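Subclass B3 metallo-beta-lactamase (Sphingobium indicum, PDB 7LUU) probably hydrolyses beta-lactam antibiotics with two active-site zinc ions, as a subclass B3 metallo-beta-lactamase that carries an unusual glutamate among its metal ligands. Local coordinates at residues S68-F73 and S77-D82; L87-G92 and P99-N104; D269-G274 and R284-R289. All coordinates share one frame; numbering follows the deposited sequence.

Contact 1: residues S68-F73 and S77-D82; sequences SYLVGF and SVALID
Val71 and Val78 meet through torsions that turn one methyl of each toward the other: in Val78, CG1 lies opposite the backbone N (chi1 180°), while in Val71, CG2 sits between N and the carbonyl carbon. The two side chains cross at about a right angle, CG2 of Val71 standing 3.7 Å from CG1 of Val78, and the same CG2 also reaches CB of Leu80. Compact branched residues suit this buried spot, where Leu89 of the next strand and Ile101 of helix 98-107 close in as well. Tyr69 has CG beside its own N (chi1 -55°), which lays the ring with its edge to the carbonyl O of Leu80; beyond it, a water links Tyr69 OH, at 2.7 Å, to Asp82 OD2, to which it donates at 2.9 Å.

The backbones form an antiparallel hairpin. Tyr69 and Leu80 are its hydrogen-bonded pair: Tyr69 N gives to Leu80 O over 2.8 Å, and Leu80 N returns a bond to Tyr69 O. Val71 N donates to Val78 O at 2.9 Å. Gly72 has its CA 3.7 Å from Val78 CB, and glycine fits because a side chain there would run into Val78 N. A second water accepts from Val78 N.

On the face away from Tyr69 and Leu80, Ser68 and Ile81 form a non-hydrogen-bonded pair, and Ser68 OG bonds to Trp209 NE1. The chemistry implies a hairpin fixed by main-chain bonds, with valine packing and a main-chain-bound water toward its turn and a water bridge between Tyr69 and Asp82 at the other end.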
loop_
_atom_site.group_PDB
_atom_site.type_symbol
_atom_site.label_atom_id
_atom_site.label_comp_id
_atom_site.label_asym_id
_atom_site.label_seq_id
_atom_site.Cartn_x
_atom_site.Cartn_y
_atom_site.Cartn_z
ATOM N N SER A 68 13.835 4.308 -8.600
ATOM C CA SER A 68 12.491 4.033 -8.117
ATOM C C SER A 68 11.500 4.525 -9.151
ATOM O O SER A 68 11.646 5.644 -9.686
ATOM C CB SER A 68 12.286 4.802 -6.756
ATOM O OG SER A 68 13.156 4.175 -5.768
ATOM N N TYR A 69 10.476 3.716 -9.375
ATOM C CA TYR A 69 9.521 3.936 -10.457
ATOM C C TYR A 69 8.083 3.724 -10.009
ATOM O O TYR A 69 7.800 3.047 -9.032
ATOM C CB TYR A 69 9.765 2.949 -11.620
ATOM C CG TYR A 69 11.166 2.965 -12.145
ATOM C CD1 TYR A 69 12.200 2.303 -11.475
ATOM C CD2 TYR A 69 11.462 3.645 -13.317
ATOM C CE1 TYR A 69 13.538 2.301 -11.997
ATOM C CE2 TYR A 69 12.784 3.640 -13.834
ATOM C CZ TYR A 69 13.797 2.965 -13.179
ATOM O OH TYR A 69 15.113 2.985 -13.688
ATOM N N LEU A 70 7.172 4.231 -10.822
ATOM C CA LEU A 70 5.744 3.914 -10.690
ATOM C C LEU A 70 5.293 3.039 -11.842
ATOM O O LEU A 70 5.551 3.351 -13.020
ATOM C CB LEU A 70 4.901 5.188 -10.709
ATOM C CG LEU A 70 5.133 5.960 -9.394
ATOM C CD1 LEU A 70 4.437 7.322 -9.399
ATOM C CD2 LEU A 70 4.806 5.150 -8.087
ATOM N N VAL A 71 4.593 1.959 -11.508
ATOM C CA VAL A 71 4.093 1.027 -12.543
ATOM C C VAL A 71 2.613 0.711 -12.338
ATOM O O VAL A 71 2.075 -0.244 -12.900
ATOM C CB VAL A 71 4.900 -0.281 -12.592
ATOM C CG1 VAL A 71 6.315 0.018 -13.127
ATOM C CG2 VAL A 71 4.938 -0.998 -11.211
ATOM N N GLY A 72 1.938 1.541 -11.557
ATOM C CA GLY A 72 0.533 1.383 -11.270
ATOM C C GLY A 72 -0.389 2.153 -12.210
ATOM O O GLY A 72 -0.193 2.137 -13.448
ATOM N N PHE A 73 -1.485 2.657 -11.664
ATOM C CA PHE A 73 -2.638 3.128 -12.460
ATOM C C PHE A 73 -3.088 4.496 -11.961
ATOM O O PHE A 73 -2.592 4.983 -10.949
ATOM C CB PHE A 73 -3.790 2.132 -12.327
ATOM C CG PHE A 73 -3.348 0.733 -12.613
ATOM C CD1 PHE A 73 -3.295 0.306 -13.924
ATOM C CD2 PHE A 73 -2.842 -0.119 -11.599
ATOM C CE1 PHE A 73 -2.832 -0.969 -14.223
ATOM C CE2 PHE A 73 -2.354 -1.378 -11.925
ATOM C CZ PHE A 73 -2.346 -1.822 -13.211
ATOM N N SER A 77 -1.716 3.160 -6.653
ATOM C CA SER A 77 -0.266 3.244 -6.810
ATOM C C SER A 77 0.366 1.872 -6.678
ATOM O O SER A 77 0.031 1.104 -5.769
ATOM C CB SER A 77 0.343 4.158 -5.739
ATOM O OG SER A 77 -0.221 5.478 -5.870
ATOM N N VAL A 78 1.312 1.589 -7.577
ATOM C CA VAL A 78 2.204 0.422 -7.455
ATOM C C VAL A 78 3.618 0.918 -7.741
ATOM O O VAL A 78 3.845 1.559 -8.780
ATOM C CB VAL A 78 1.819 -0.697 -8.461
ATOM C CG1 VAL A 78 2.776 -1.920 -8.324
ATOM C CG2 VAL A 78 0.316 -1.088 -8.297
ATOM N N ALA A 79 4.559 0.666 -6.825
ATOM C CA ALA A 79 5.940 1.148 -7.024
ATOM C C ALA A 79 6.864 -0.002 -7.392
ATOM O O ALA A 79 6.570 -1.162 -7.107
ATOM C CB ALA A 79 6.491 1.815 -5.756
ATOM N N LEU A 80 7.987 0.323 -8.038
ATOM C CA LEU A 80 9.009 -0.661 -8.443
ATOM C C LEU A 80 10.351 -0.047 -8.076
ATOM O O LEU A 80 10.617 1.110 -8.417
ATOM C CB LEU A 80 8.945 -0.963 -9.958
ATOM C CG LEU A 80 10.068 -1.885 -10.366
ATOM C CD1 LEU A 80 9.644 -3.340 -9.964
ATOM C CD2 LEU A 80 10.163 -1.751 -11.899
ATOM N N ILE A 81 11.143 -0.773 -7.293
ATOM C CA ILE A 81 12.479 -0.310 -6.885
ATOM C C ILE A 81 13.506 -1.239 -7.486
ATOM O O ILE A 81 13.452 -2.456 -7.254
ATOM C CB ILE A 81 12.634 -0.301 -5.346
ATOM C CG1 ILE A 81 11.505 0.525 -4.718
ATOM C CG2 ILE A 81 14.068 0.205 -4.920
ATOM C CD1 ILE A 81 11.458 0.322 -3.204
ATOM N N ASP A 82 14.457 -0.680 -8.226
ATOM C CA ASP A 82 15.585 -1.442 -8.748
ATOM C C ASP A 82 16.743 -1.332 -7.756
ATOM O O ASP A 82 17.427 -0.309 -7.693
ATOM C CB ASP A 82 15.953 -0.941 -10.139
ATOM C CG ASP A 82 17.203 -1.595 -10.674
ATOM O OD1 ASP A 82 17.668 -2.547 -10.012
ATOM O OD2 ASP A 82 17.749 -1.058 -11.708
HETATM O O HOH W 1 17.130 1.625 -12.460
HETATM O O HOH W 2 1.748 3.793 -9.589
#

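Contact 2: residues L87-G92 and P99-N104; sequences LVLIDG and PMILSN
Ile101 loses more surface to this contact than any other residue, and its two branches divide the work between Leu89 and Gly92. The branch ending in CG2 is opposite the backbone N and faces the sheet, meeting Leu89 CD1 at 4.1 Å and Leu89 CD2 at 4.2 Å, so that the isoleucine methyl lies against the fork of the leucine. The longer branch carries CD1 to the carbonyl of Gly92, 3.4 Å from its O. No hydrogen bond joins the two segments; their attachment is one of van der Waals contact. A beta-branched residue with one short and one long arm suits a place that touches both the strand, near its end, and the loop leaving it, while Leu89 supplies a broad apolar end pointing from the strand to the helix.

Helix 98-107 is the crossover of a right-handed beta-alpha-beta unit, linking strand 87-90 to its parallel neighbour 115-119. Leu134 of helix 131-138 touches both Leu89 and Ile101, Leu80 of strand 79-82 borders Leu89 within the sheet, and Phe73, from the turn between strands 68-70 and 79-82, lies against Ile101.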
loop_
_atom_site.group_PDB
_atom_site.type_symbol
_atom_site.label_atom_id
_atom_site.label_comp_id
_atom_site.label_asym_id
_atom_site.label_seq_id
_atom_site.Cartn_x
_atom_site.Cartn_y
_atom_site.Cartn_z
ATOM N N LEU A 87 14.582 -6.673 -7.911
ATOM C CA LEU A 87 13.556 -5.622 -7.942
ATOM C C LEU A 87 12.608 -5.837 -6.779
ATOM O O LEU A 87 12.375 -6.974 -6.334
ATOM C CB LEU A 87 12.774 -5.630 -9.267
ATOM C CG LEU A 87 13.694 -5.637 -10.522
ATOM C CD1 LEU A 87 12.830 -5.831 -11.738
ATOM C CD2 LEU A 87 14.453 -4.309 -10.666
ATOM N N VAL A 88 12.012 -4.738 -6.326
ATOM C CA VAL A 88 10.975 -4.809 -5.277
ATOM C C VAL A 88 9.728 -4.096 -5.792
ATOM O O VAL A 88 9.816 -2.949 -6.256
ATOM C CB VAL A 88 11.463 -4.082 -4.001
ATOM C CG1 VAL A 88 10.397 -4.087 -2.981
ATOM C CG2 VAL A 88 12.700 -4.788 -3.423
ATOM N N LEU A 89 8.573 -4.738 -5.690
ATOM C CA LEU A 89 7.288 -4.084 -5.983
ATOM C C LEU A 89 6.630 -3.706 -4.677
ATOM O O LEU A 89 6.793 -4.428 -3.694
ATOM C CB LEU A 89 6.429 -5.123 -6.706
ATOM C CG LEU A 89 5.509 -4.855 -7.851
ATOM C CD1 LEU A 89 5.999 -3.965 -8.979
ATOM C CD2 LEU A 89 5.234 -6.252 -8.455
ATOM N N ILE A 90 5.818 -2.646 -4.692
ATOM C CA ILE A 90 4.979 -2.248 -3.581
ATOM C C ILE A 90 3.546 -2.257 -4.072
ATOM O O ILE A 90 3.183 -1.484 -4.986
ATOM C CB ILE A 90 5.356 -0.858 -3.033
ATOM C CG1 ILE A 90 6.849 -0.931 -2.680
ATOM C CG2 ILE A 90 4.466 -0.637 -1.767
ATOM C CD1 ILE A 90 7.338 0.362 -1.860
ATOM N N ASP A 91 2.748 -3.135 -3.445
ATOM C CA ASP A 91 1.325 -3.411 -3.712
ATOM C C ASP A 91 1.095 -4.053 -5.080
ATOM O O ASP A 91 2.024 -4.273 -5.890
ATOM C CB ASP A 91 0.477 -2.134 -3.503
ATOM C CG ASP A 91 0.183 -1.894 -2.015
ATOM O OD1 ASP A 91 0.327 -2.835 -1.192
ATOM O OD2 ASP A 91 -0.202 -0.791 -1.672
ATOM N N GLY A 92 -0.162 -4.460 -5.274
ATOM C CA GLY A 92 -0.496 -5.282 -6.443
ATOM C C GLY A 92 -1.842 -4.958 -7.051
ATOM O O GLY A 92 -2.288 -5.705 -7.929
ATOM N N PRO A 99 -1.403 -8.805 -14.682
ATOM C CA PRO A 99 -0.755 -8.729 -16.011
ATOM C C PRO A 99 -0.416 -7.305 -16.457
ATOM O O PRO A 99 0.596 -7.123 -17.159
ATOM C CB PRO A 99 -1.794 -9.336 -16.969
ATOM C CG PRO A 99 -2.897 -9.820 -16.141
ATOM C CD PRO A 99 -2.764 -9.396 -14.726
ATOM N N MET A 100 -1.251 -6.314 -16.110
ATOM C CA MET A 100 -0.990 -4.918 -16.482
ATOM C C MET A 100 0.250 -4.402 -15.764
ATOM O O MET A 100 1.079 -3.716 -16.353
ATOM C CB MET A 100 -2.254 -4.088 -16.139
ATOM C CG MET A 100 -3.643 -4.673 -16.709
ATOM S SD MET A 100 -4.974 -3.769 -15.853
ATOM C CE MET A 100 -6.385 -4.668 -16.491
ATOM N N ILE A 101 0.411 -4.768 -14.485
ATOM C CA ILE A 101 1.622 -4.388 -13.742
ATOM C C ILE A 101 2.866 -4.979 -14.386
ATOM O O ILE A 101 3.876 -4.268 -14.581
ATOM C CB ILE A 101 1.506 -4.842 -12.273
ATOM C CG1 ILE A 101 0.450 -3.953 -11.611
ATOM C CG2 ILE A 101 2.863 -4.618 -11.509
ATOM C CD1 ILE A 101 -0.047 -4.543 -10.229
ATOM N N LEU A 102 2.829 -6.276 -14.698
ATOM C CA LEU A 102 4.011 -6.915 -15.274
ATOM C C LEU A 102 4.327 -6.295 -16.642
ATOM O O LEU A 102 5.497 -6.103 -16.984
ATOM C CB LEU A 102 3.766 -8.425 -15.410
ATOM C CG LEU A 102 3.551 -9.224 -14.109
ATOM C CD1 LEU A 102 3.028 -10.662 -14.354
ATOM C CD2 LEU A 102 4.811 -9.172 -13.317
ATOM N N SER A 103 3.303 -5.994 -17.432
ATOM C CA SER A 103 3.522 -5.277 -18.682
ATOM C C SER A 103 4.241 -3.942 -18.445
ATOM O O SER A 103 5.146 -3.571 -19.201
ATOM C CB SER A 103 2.181 -5.054 -19.395
ATOM O OG SER A 103 2.371 -4.311 -20.597
ATOM N N ASN A 104 3.796 -3.179 -17.432
ATOM C CA ASN A 104 4.430 -1.900 -17.141
ATOM C C ASN A 104 5.888 -2.101 -16.721
ATOM O O ASN A 104 6.764 -1.289 -17.054
ATOM C CB ASN A 104 3.645 -1.185 -16.057
ATOM C CG ASN A 104 2.395 -0.503 -16.605
ATOM O OD1 ASN A 104 2.252 -0.325 -17.847
ATOM N ND2 ASN A 104 1.481 -0.125 -15.719
#

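Contact 3: residues D269-G274 and R284-R289; sequences DNAGAG and RSYAER
The backbone of Asn270 and Ala271 passes beside helix 282-300, the CA atoms of Ala271 and Tyr286 coming within 6.2 Å, and no direct hydrogen bond joins the two segments. Asn270 is the residue most engaged. Its amide lies over one face of the Arg289 guanidinium, the two planes only 13° apart, with Asn270 ND2 3.6 Å from Arg289 NH1. This is a stack of flat polar groups, which leaves their edges available for hydrogen bonds: Asn227 accepts from Arg289 NH2 through OD1 and donates to Asn270 OD1 through ND2, thereby tying both members together. Arginine suits the place because its chain, with CG opposite the backbone N (chi1 164°) and extended on to NE, spans the gap from the helix. Along the way its CD passes 3.2 Å from the carbonyl O of Asn270.

One helical turn earlier, the Tyr286 ring offers its edge to Asn270 CB, which is 3.8 Å from CE1, while the small Ala271 rests more loosely near CD1 with its CB. The phenol reaches further, where Tyr286 OH bonds to the carbonyl of Ser224. Two waters bridge it to the amide: one donates to Asn270 OD1 at 2.8 Å and to Tyr286 OH at 3.0 Å, the other also donates to Asn270 OD1, but only weakly to Tyr286 OH. Tyrosine thus combines an apolar ring with a polar end in a partly buried, hydrated seam.

Asn270 follows closely on His267, a ligand of the second zinc, and their side chains lie about 4 Å apart. The arrangement joins a metal-site loop to the C-terminal helix that flanks the second sheet of the metallo-beta-lactamase alpha-beta/beta-alpha sandwich.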
loop_
_atom_site.group_PDB
_atom_site.type_symbol
_atom_site.label_atom_id
_atom_site.label_comp_id
_atom_site.label_asym_id
_atom_site.label_seq_id
_atom_site.Cartn_x
_atom_site.Cartn_y
_atom_site.Cartn_z
ATOM N N ASP A 269 -4.828 9.955 -5.340
ATOM C CA ASP A 269 -5.645 11.174 -5.183
ATOM C C ASP A 269 -5.721 11.656 -3.736
ATOM O O ASP A 269 -5.976 12.855 -3.483
ATOM C CB ASP A 269 -7.038 10.926 -5.725
ATOM C CG ASP A 269 -7.630 9.555 -5.290
ATOM O OD1 ASP A 269 -7.082 8.424 -5.653
ATOM O OD2 ASP A 269 -8.696 9.642 -4.606
ATOM N N ASN A 270 -5.448 10.782 -2.766
ATOM C CA ASN A 270 -5.403 11.233 -1.374
ATOM C C ASN A 270 -4.288 12.230 -1.132
ATOM O O ASN A 270 -4.356 13.013 -0.167
ATOM C CB ASN A 270 -5.159 10.049 -0.399
ATOM C CG ASN A 270 -6.296 9.034 -0.364
ATOM O OD1 ASN A 270 -6.172 8.003 0.327
ATOM N ND2 ASN A 270 -7.386 9.304 -1.093
ATOM N N ALA A 271 -3.198 12.145 -1.879
ATOM C CA ALA A 271 -2.106 13.083 -1.719
ATOM C C ALA A 271 -2.228 14.251 -2.696
ATOM O O ALA A 271 -1.388 15.166 -2.670
ATOM C CB ALA A 271 -0.774 12.409 -1.915
ATOM N N GLY A 272 -3.211 14.233 -3.566
ATOM C CA GLY A 272 -3.313 15.401 -4.407
ATOM C C GLY A 272 -3.242 15.106 -5.885
ATOM O O GLY A 272 -3.463 13.989 -6.313
ATOM N N ALA A 273 -3.015 16.150 -6.648
ATOM C CA ALA A 273 -2.993 16.032 -8.107
ATOM C C ALA A 273 -1.720 15.318 -8.536
ATOM O O ALA A 273 -0.639 15.588 -8.019
ATOM C CB ALA A 273 -3.014 17.436 -8.709
ATOM N N GLY A 274 -1.821 14.482 -9.523
ATOM C CA GLY A 274 -0.557 13.885 -9.927
ATOM C C GLY A 274 -0.280 12.609 -9.149
ATOM O O GLY A 274 -1.024 12.189 -8.261
ATOM N N ARG A 284 3.386 15.195 6.449
ATOM C CA ARG A 284 2.620 15.845 7.516
ATOM C C ARG A 284 1.240 16.279 7.023
ATOM O O ARG A 284 0.244 16.085 7.727
ATOM C CB ARG A 284 3.415 17.022 8.110
ATOM C CG ARG A 284 4.487 16.496 9.089
ATOM C CD ARG A 284 5.283 17.653 9.751
ATOM N NE ARG A 284 6.182 18.339 8.821
ATOM C CZ ARG A 284 7.385 17.894 8.417
ATOM N NH1 ARG A 284 7.906 16.693 8.831
ATOM N NH2 ARG A 284 8.076 18.664 7.563
ATOM N N SER A 285 1.164 16.844 5.813
ATOM C CA SER A 285 -0.138 17.227 5.239
ATOM C C SER A 285 -1.033 16.028 5.026
ATOM O O SER A 285 -2.259 16.112 5.227
ATOM C CB SER A 285 0.069 17.976 3.928
ATOM O OG SER A 285 0.699 19.221 4.262
ATOM N N TYR A 286 -0.451 14.941 4.547
ATOM C CA TYR A 286 -1.210 13.716 4.333
ATOM C C TYR A 286 -1.839 13.257 5.639
ATOM O O TYR A 286 -3.004 12.849 5.675
ATOM C CB TYR A 286 -0.272 12.661 3.760
ATOM C CG TYR A 286 -0.850 11.290 3.400
ATOM C CD1 TYR A 286 -1.638 11.122 2.268
ATOM C CD2 TYR A 286 -0.637 10.192 4.243
ATOM C CE1 TYR A 286 -2.130 9.851 1.917
ATOM C CE2 TYR A 286 -1.130 8.927 3.915
ATOM C CZ TYR A 286 -1.893 8.779 2.782
ATOM O OH TYR A 286 -2.328 7.547 2.394
ATOM N N ALA A 287 -1.047 13.242 6.715
ATOM C CA ALA A 287 -1.584 12.848 8.027
ATOM C C ALA A 287 -2.669 13.812 8.483
ATOM O O ALA A 287 -3.679 13.385 9.030
ATOM C CB ALA A 287 -0.470 12.805 9.051
ATOM N N GLU A 288 -2.466 15.122 8.298
ATOM C CA GLU A 288 -3.483 16.081 8.742
ATOM C C GLU A 288 -4.798 15.881 8.005
ATOM O O GLU A 288 -5.879 16.043 8.609
ATOM C CB GLU A 288 -3.011 17.517 8.545
ATOM C CG GLU A 288 -4.037 18.527 9.112
ATOM C CD GLU A 288 -4.344 18.302 10.616
ATOM O OE1 GLU A 288 -3.415 18.012 11.431
ATOM O OE2 GLU A 288 -5.546 18.382 10.965
ATOM N N ARG A 289 -4.732 15.570 6.692
ATOM C CA ARG A 289 -5.956 15.216 5.930
ATOM C C ARG A 289 -6.726 14.086 6.591
ATOM O O ARG A 289 -7.966 14.187 6.779
ATOM C CB ARG A 289 -5.616 14.862 4.456
ATOM C CG ARG A 289 -6.761 14.094 3.655
ATOM C CD ARG A 289 -6.376 13.635 2.235
ATOM N NE ARG A 289 -7.586 13.135 1.534
ATOM C CZ ARG A 289 -8.059 11.883 1.681
ATOM N NH1 ARG A 289 -9.182 11.486 1.094
ATOM N NH2 ARG A 289 -7.379 11.011 2.426
HETATM O O HOH W 3 -3.915 6.275 0.135
HETATM O O HOH W 4 -5.311 8.256 3.235
#

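In the fold
From the N terminus, the chain first closes the short hairpin of contact 1, with three residues between its segments. Strand 87-90 then extends the same sheet, and contact 2 closes the longer loop from that strand into helix 98-107. The two touch directly: Ile81 N lies 2.8 Å from Val88 O, a probable hydrogen bond, and Val71 O probably accepts from Asn104 ND2. Contact 3 comes much later, closing the excursion through strand 277-278 into the C-terminal helix. All three run in series, none nested or crossed. Contacts 1 and 2 join three neighbouring strands of the first sheet to a helix that covers it; contact 3, centred about 18 Å from the centre of contact 1, ties the loop after strand 262-265 to the last helix, beside the second sheet.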